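Local coordinates for nidogen (Mus musculus, PDB 1NPE), which is a basement-membrane glycoprotein that connects matrix components, its six-bladed YWTD beta-propeller, described here, probably binding laminin, at residues H3-Q8 with I12-L17; A29-P34 with V50-I55. One frame throughout, in Å; residues are numbered along the deposited sequence.

How the contacts relate
Both contacts involve one blade of the propeller: contact 1 is a hairpin within it, and contact 2 lies where its outer strand meets the next blade. Their centres are 11 Å apart, and I12 joins them. Its O lies 2.9 Å from F30 N and its N 3.0 Å from L31 O, probable hydrogen bonds that lay strand 28-33 against strand 11-17. Packing joins the pair as well, with L5 CD1 3.8 Å from V50 CG2, so the hairpin reaches the neighbouring blade directly. The cadmium ion held by H32 in contact 2 stands apart from the hairpin, about 9 Å from the nearest side-chain atom of E13.

Contact 1 (H3-Q8 with I12-L17); sequences HLLFAQ and IERLPL
F6 and E13 meet as a plate and a bump: E13 CB sits over one face of the phenyl ring, 3.6 Å from its centroid, in a CH-pi contact only 18° off the ring normal. The ring reaches this position because CG of F6 is tucked between the backbone N and the carbonyl carbon (chi1 66°), which swings it toward the partner strand. E13 then bends at chi2, and its carboxylate leads away to a salt bridge with K11. On the same face of the hairpin, methyl CD2 of L15 fills the notch between F6 and L4, 3.6 Å from F6 CE1 at the ring edge and 3.9 Å from L4 CB. Farther along, the branch point of L4 meets that of L17, CG to CG 4.0 Å.

The other face carries L5, I12 and R14. L5 CD2 rests between two bumps of the partner strand, 3.9 Å from R14 CB and 4.2 Å from I12 CG2. The extended R14 chain runs on to H3, where the guanidinium presents its edge to the imidazole face, the two planes 89° apart. R14 NH2 stands 3.2 Å above the H3 ring, toward its rim.

Between the two faces the antiparallel backbones are pinned at two hydrogen-bonded pairs, L4 with L15 and F6 with E13; the L4 N to L15 O bond is 2.7 Å and nearly straight.

The hairpin forms the middle of a four-stranded blade. Strand 256-259 pairs with strand 2-8 on one side and strand 28-33 with strand 11-17 on the other, so residues from both ends of the domain build one sheet, the closure familiar from beta-propellers, while I38 and L41 of strand 36-44 in the next blade pack on I12.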
loop_
_atom_site.group_PDB
_atom_site.type_symbol
_atom_site.label_atom_id
_atom_site.label_comp_id
_atom_site.label_asym_id
_atom_site.label_seq_id
_atom_site.Cartn_x
_atom_site.Cartn_y
_atom_site.Cartn_z
ATOM N N HIS A 3 10.830 7.612 -20.178
ATOM C CA HIS A 3 11.387 7.922 -18.870
ATOM C C HIS A 3 10.874 6.986 -17.794
ATOM O O HIS A 3 9.839 6.337 -17.954
ATOM C CB HIS A 3 11.047 9.367 -18.481
ATOM C CG HIS A 3 11.478 10.386 -19.492
ATOM N ND1 HIS A 3 10.781 10.619 -20.658
ATOM C CD2 HIS A 3 12.543 11.222 -19.517
ATOM C CE1 HIS A 3 11.398 11.553 -21.360
ATOM N NE2 HIS A 3 12.470 11.935 -20.689
ATOM N N LEU A 4 11.640 6.895 -16.715
ATOM C CA LEU A 4 11.278 6.087 -15.560
ATOM C C LEU A 4 10.780 7.074 -14.519
ATOM O O LEU A 4 11.362 8.148 -14.350
ATOM C CB LEU A 4 12.492 5.355 -14.992
ATOM C CG LEU A 4 12.638 3.859 -15.232
ATOM C CD1 LEU A 4 13.850 3.366 -14.452
ATOM C CD2 LEU A 4 11.388 3.123 -14.778
ATOM N N LEU A 5 9.713 6.705 -13.824
ATOM C CA LEU A 5 9.133 7.558 -12.801
ATOM C C LEU A 5 8.902 6.758 -11.533
ATOM O O LEU A 5 8.372 5.644 -11.587
ATOM C CB LEU A 5 7.794 8.120 -13.290
ATOM C CG LEU A 5 7.818 9.112 -14.454
ATOM C CD1 LEU A 5 6.532 9.031 -15.247
ATOM C CD2 LEU A 5 8.038 10.509 -13.925
ATOM N N PHE A 6 9.342 7.297 -10.399
ATOM C CA PHE A 6 9.117 6.617 -9.130
ATOM C C PHE A 6 8.699 7.564 -8.011
ATOM O O PHE A 6 8.961 8.762 -8.066
ATOM C CB PHE A 6 10.296 5.719 -8.728
ATOM C CG PHE A 6 11.570 6.455 -8.422
ATOM C CD1 PHE A 6 12.571 6.567 -9.387
ATOM C CD2 PHE A 6 11.801 6.970 -7.150
ATOM C CE1 PHE A 6 13.792 7.176 -9.092
ATOM C CE2 PHE A 6 13.016 7.580 -6.840
ATOM C CZ PHE A 6 14.017 7.681 -7.818
ATOM N N ALA A 7 8.025 7.016 -7.006
ATOM C CA ALA A 7 7.530 7.806 -5.894
ATOM C C ALA A 7 8.343 7.743 -4.606
ATOM O O ALA A 7 8.951 6.725 -4.278
ATOM C CB ALA A 7 6.085 7.425 -5.605
ATOM N N GLN A 8 8.342 8.869 -3.899
ATOM C CA GLN A 8 8.997 9.039 -2.605
ATOM C C GLN A 8 8.075 9.957 -1.820
ATOM O O GLN A 8 7.136 10.528 -2.386
ATOM C CB GLN A 8 10.371 9.697 -2.739
ATOM C CG GLN A 8 11.517 8.722 -2.923
ATOM C CD GLN A 8 12.867 9.410 -3.061
ATOM O OE1 GLN A 8 13.002 10.395 -3.782
ATOM N NE2 GLN A 8 13.874 8.881 -2.380
ATOM N N ILE A 12 7.778 12.966 -6.761
ATOM C CA ILE A 12 7.797 11.937 -7.794
ATOM C C ILE A 12 9.089 12.231 -8.560
ATOM O O ILE A 12 9.285 13.349 -9.044
ATOM C CB ILE A 12 6.614 12.033 -8.788
ATOM C CG1 ILE A 12 5.286 11.708 -8.098
ATOM C CG2 ILE A 12 6.828 11.059 -9.943
ATOM C CD1 ILE A 12 4.093 11.859 -9.028
ATOM N N GLU A 13 9.977 11.244 -8.632
ATOM C CA GLU A 13 11.250 11.397 -9.330
ATOM C C GLU A 13 11.160 10.957 -10.790
ATOM O O GLU A 13 10.351 10.102 -11.147
ATOM C CB GLU A 13 12.351 10.614 -8.609
ATOM C CG GLU A 13 13.778 10.900 -9.099
ATOM C CD GLU A 13 14.344 12.238 -8.619
ATOM O OE1 GLU A 13 13.585 13.079 -8.099
ATOM O OE2 GLU A 13 15.564 12.448 -8.762
ATOM N N ARG A 14 12.044 11.511 -11.611
ATOM C CA ARG A 14 12.083 11.214 -13.037
ATOM C C ARG A 14 13.511 11.016 -13.549
ATOM O O ARG A 14 14.419 11.782 -13.200
ATOM C CB ARG A 14 11.441 12.374 -13.796
ATOM C CG ARG A 14 11.581 12.324 -15.296
ATOM C CD ARG A 14 11.072 13.607 -15.935
ATOM N NE ARG A 14 11.024 13.469 -17.386
ATOM C CZ ARG A 14 10.297 14.232 -18.195
ATOM N NH1 ARG A 14 9.547 15.210 -17.703
ATOM N NH2 ARG A 14 10.308 14.002 -19.501
ATOM N N LEU A 15 13.714 9.973 -14.351
ATOM C CA LEU A 15 15.022 9.717 -14.952
ATOM C C LEU A 15 14.862 9.035 -16.299
ATOM O O LEU A 15 14.067 8.107 -16.455
ATOM C CB LEU A 15 15.952 8.910 -14.040
ATOM C CG LEU A 15 15.685 7.443 -13.733
ATOM C CD1 LEU A 15 17.004 6.730 -13.496
ATOM C CD2 LEU A 15 14.782 7.335 -12.526
ATOM N N PRO A 16 15.626 9.494 -17.295
ATOM C CA PRO A 16 15.627 8.988 -18.668
ATOM C C PRO A 16 16.041 7.536 -18.809
ATOM O O PRO A 16 16.831 7.024 -18.018
ATOM C CB PRO A 16 16.640 9.900 -19.365
ATOM C CG PRO A 16 16.583 11.162 -18.562
ATOM C CD PRO A 16 16.555 10.626 -17.163
ATOM N N LEU A 17 15.481 6.888 -19.826
ATOM C CA LEU A 17 15.781 5.503 -20.159
ATOM C C LEU A 17 16.210 5.474 -21.617
ATOM O O LEU A 17 15.366 5.528 -22.511
ATOM C CB LEU A 17 14.542 4.616 -20.017
ATOM C CG LEU A 17 14.345 3.693 -18.813
ATOM C CD1 LEU A 17 13.220 2.716 -19.159
ATOM C CD2 LEU A 17 15.613 2.917 -18.489
#

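Contact 2 (A29-P34 with V50-I55). With CD (cadmium ion), chain E.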
loop_
_atom_site.group_PDB
_atom_site.type_symbol
_atom_site.label_atom_id
_atom_site.label_comp_id
_atom_site.label_asym_id
_atom_site.label_seq_id
_atom_site.Cartn_x
_atom_site.Cartn_y
_atom_site.Cartn_z
ATOM N N ALA A 29 13.722 15.853 -10.218
ATOM C CA ALA A 29 12.359 15.777 -9.715
ATOM C C ALA A 29 11.341 16.126 -10.789
ATOM O O ALA A 29 11.514 17.087 -11.543
ATOM C CB ALA A 29 12.188 16.697 -8.520
ATOM N N PHE A 30 10.309 15.297 -10.892
ATOM C CA PHE A 30 9.238 15.530 -11.847
ATOM C C PHE A 30 8.249 16.498 -11.210
ATOM O O PHE A 30 7.798 17.456 -11.836
ATOM C CB PHE A 30 8.513 14.219 -12.171
ATOM C CG PHE A 30 7.161 14.410 -12.813
ATOM C CD1 PHE A 30 7.025 15.163 -13.976
ATOM C CD2 PHE A 30 6.024 13.841 -12.250
ATOM C CE1 PHE A 30 5.778 15.344 -14.567
ATOM C CE2 PHE A 30 4.775 14.014 -12.829
ATOM C CZ PHE A 30 4.647 14.768 -13.991
ATOM N N LEU A 31 7.950 16.258 -9.942
ATOM C CA LEU A 31 6.986 17.075 -9.238
ATOM C C LEU A 31 7.211 17.011 -7.743
ATOM O O LEU A 31 7.584 15.967 -7.201
ATOM C CB LEU A 31 5.587 16.537 -9.548
ATOM C CG LEU A 31 4.375 17.460 -9.573
ATOM C CD1 LEU A 31 4.491 18.429 -10.742
ATOM C CD2 LEU A 31 3.124 16.608 -9.720
ATOM N N HIS A 32 7.006 18.145 -7.084
ATOM C CA HIS A 32 7.122 18.228 -5.639
ATOM C C HIS A 32 5.736 18.499 -5.057
ATOM O O HIS A 32 5.092 19.498 -5.399
ATOM C CB HIS A 32 8.063 19.364 -5.221
ATOM C CG HIS A 32 9.503 18.973 -5.165
ATOM N ND1 HIS A 32 10.449 19.491 -6.023
ATOM C CD2 HIS A 32 10.168 18.140 -4.331
ATOM C CE1 HIS A 32 11.634 18.996 -5.721
ATOM N NE2 HIS A 32 11.492 18.173 -4.698
ATOM N N ILE A 33 5.260 17.579 -4.224
ATOM C CA ILE A 33 3.972 17.735 -3.554
ATOM C C ILE A 33 4.321 17.439 -2.096
ATOM O O ILE A 33 4.003 16.370 -1.570
ATOM C CB ILE A 33 2.893 16.739 -4.064
ATOM C CG1 ILE A 33 2.896 16.645 -5.590
ATOM C CG2 ILE A 33 1.525 17.227 -3.651
ATOM C CD1 ILE A 33 3.751 15.516 -6.126
ATOM N N PRO A 34 4.965 18.410 -1.423
ATOM C CA PRO A 34 5.431 18.379 -0.031
ATOM C C PRO A 34 4.542 17.756 1.041
ATOM O O PRO A 34 5.029 17.009 1.883
ATOM C CB PRO A 34 5.782 19.844 0.254
ATOM C CG PRO A 34 4.953 20.605 -0.725
ATOM C CD PRO A 34 5.060 19.777 -1.961
ATOM N N VAL A 50 0.707 11.612 -16.051
ATOM C CA VAL A 50 1.099 10.796 -14.908
ATOM C C VAL A 50 -0.020 10.790 -13.856
ATOM O O VAL A 50 -0.535 11.845 -13.489
ATOM C CB VAL A 50 2.405 11.349 -14.261
ATOM C CG1 VAL A 50 2.812 10.504 -13.052
ATOM C CG2 VAL A 50 3.532 11.372 -15.287
ATOM N N TYR A 51 -0.423 9.597 -13.418
ATOM C CA TYR A 51 -1.452 9.449 -12.390
ATOM C C TYR A 51 -0.811 8.897 -11.111
ATOM O O TYR A 51 0.169 8.138 -11.178
ATOM C CB TYR A 51 -2.571 8.509 -12.855
ATOM C CG TYR A 51 -3.499 9.103 -13.890
ATOM C CD1 TYR A 51 -3.075 9.299 -15.203
ATOM C CD2 TYR A 51 -4.805 9.468 -13.559
ATOM C CE1 TYR A 51 -3.922 9.842 -16.156
ATOM C CE2 TYR A 51 -5.665 10.012 -14.511
ATOM C CZ TYR A 51 -5.213 10.197 -15.805
ATOM O OH TYR A 51 -6.034 10.757 -16.751
ATOM N N TRP A 52 -1.377 9.264 -9.957
ATOM C CA TRP A 52 -0.853 8.812 -8.665
ATOM C C TRP A 52 -1.894 8.705 -7.564
ATOM O O TRP A 52 -2.989 9.258 -7.660
ATOM C CB TRP A 52 0.264 9.746 -8.168
ATOM C CG TRP A 52 -0.209 11.141 -7.789
ATOM C CD1 TRP A 52 -0.847 11.515 -6.636
ATOM C CD2 TRP A 52 -0.099 12.327 -8.583
ATOM N NE1 TRP A 52 -1.147 12.855 -6.671
ATOM C CE2 TRP A 52 -0.701 13.377 -7.853
ATOM C CE3 TRP A 52 0.447 12.604 -9.845
ATOM C CZ2 TRP A 52 -0.773 14.682 -8.341
ATOM C CZ3 TRP A 52 0.375 13.904 -10.332
ATOM C CH2 TRP A 52 -0.233 14.926 -9.580
ATOM N N THR A 53 -1.527 7.982 -6.511
ATOM C CA THR A 53 -2.377 7.833 -5.343
ATOM C C THR A 53 -1.584 8.387 -4.167
ATOM O O THR A 53 -0.360 8.234 -4.097
ATOM C CB THR A 53 -2.749 6.362 -5.047
ATOM O OG1 THR A 53 -1.586 5.635 -4.628
ATOM C CG2 THR A 53 -3.360 5.708 -6.273
ATOM N N ASP A 54 -2.292 9.052 -3.267
ATOM C CA ASP A 54 -1.705 9.657 -2.084
ATOM C C ASP A 54 -2.443 9.133 -0.854
ATOM O O ASP A 54 -3.664 9.265 -0.763
ATOM C CB ASP A 54 -1.843 11.181 -2.187
ATOM C CG ASP A 54 -1.728 11.870 -0.846
ATOM O OD1 ASP A 54 -2.608 12.694 -0.530
ATOM O OD2 ASP A 54 -0.762 11.584 -0.113
ATOM N N ILE A 55 -1.709 8.519 0.070
ATOM C CA ILE A 55 -2.306 7.974 1.293
ATOM C C ILE A 55 -2.364 8.979 2.443
ATOM O O ILE A 55 -2.882 8.669 3.516
ATOM C CB ILE A 55 -1.535 6.751 1.810
ATOM C CG1 ILE A 55 -0.058 7.115 1.992
ATOM C CG2 ILE A 55 -1.738 5.570 0.885
ATOM C CD1 ILE A 55 0.721 6.114 2.799
HETATM CD CD CD E . 9.766 21.688 -7.021
HETATM O O HOH W 1 7.168 21.449 -7.752
#
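F30 opens the contact, sliding past V50 in the opposite direction so that the far end of its ring bears on the valine: CZ lies 3.8 Å from V50 CG2, and CE2 is equally near to V50 CB. With CG anti to the backbone N (chi1 163°), the ring extends from the outer strand of one blade toward the next. F30 and L31 both face I12, forming a classic beta bulge, and both direct their side chains at strand 49-54. Replacing F30 with an alanine would probably leave V50 CG2 without its aromatic mate and open a gap between the two blades.

L31 crosses W52 at about a right angle. Its CD2 methyl is 3.8 Å from W52 CH2 and 3.9 Å from CZ3, touching the six-membered end of the indole. P70 packs on both L31 and W52, and I38 and L41 add to the surroundings of the indole.

At H32, ND1 binds a cadmium ion at 2.5 Å, with a water as a second ligand at 2.7 Å and an acidic side chain of a neighbouring chain as a further one, so the metal bridges two chains.

Y51 to D54 spell the YWTD motif that names this propeller class. Within it, W52 supplies the interblade surface, whereas D54 accepts bonds from the backbone N atoms of V37, S56 and E57. No hydrogen bond passes between 29-34 and 50-55; these segments meet through aliphatic and aromatic carbons, a small apolar contact without directional bonds, around which I12, I38, L41 and P70 fill in.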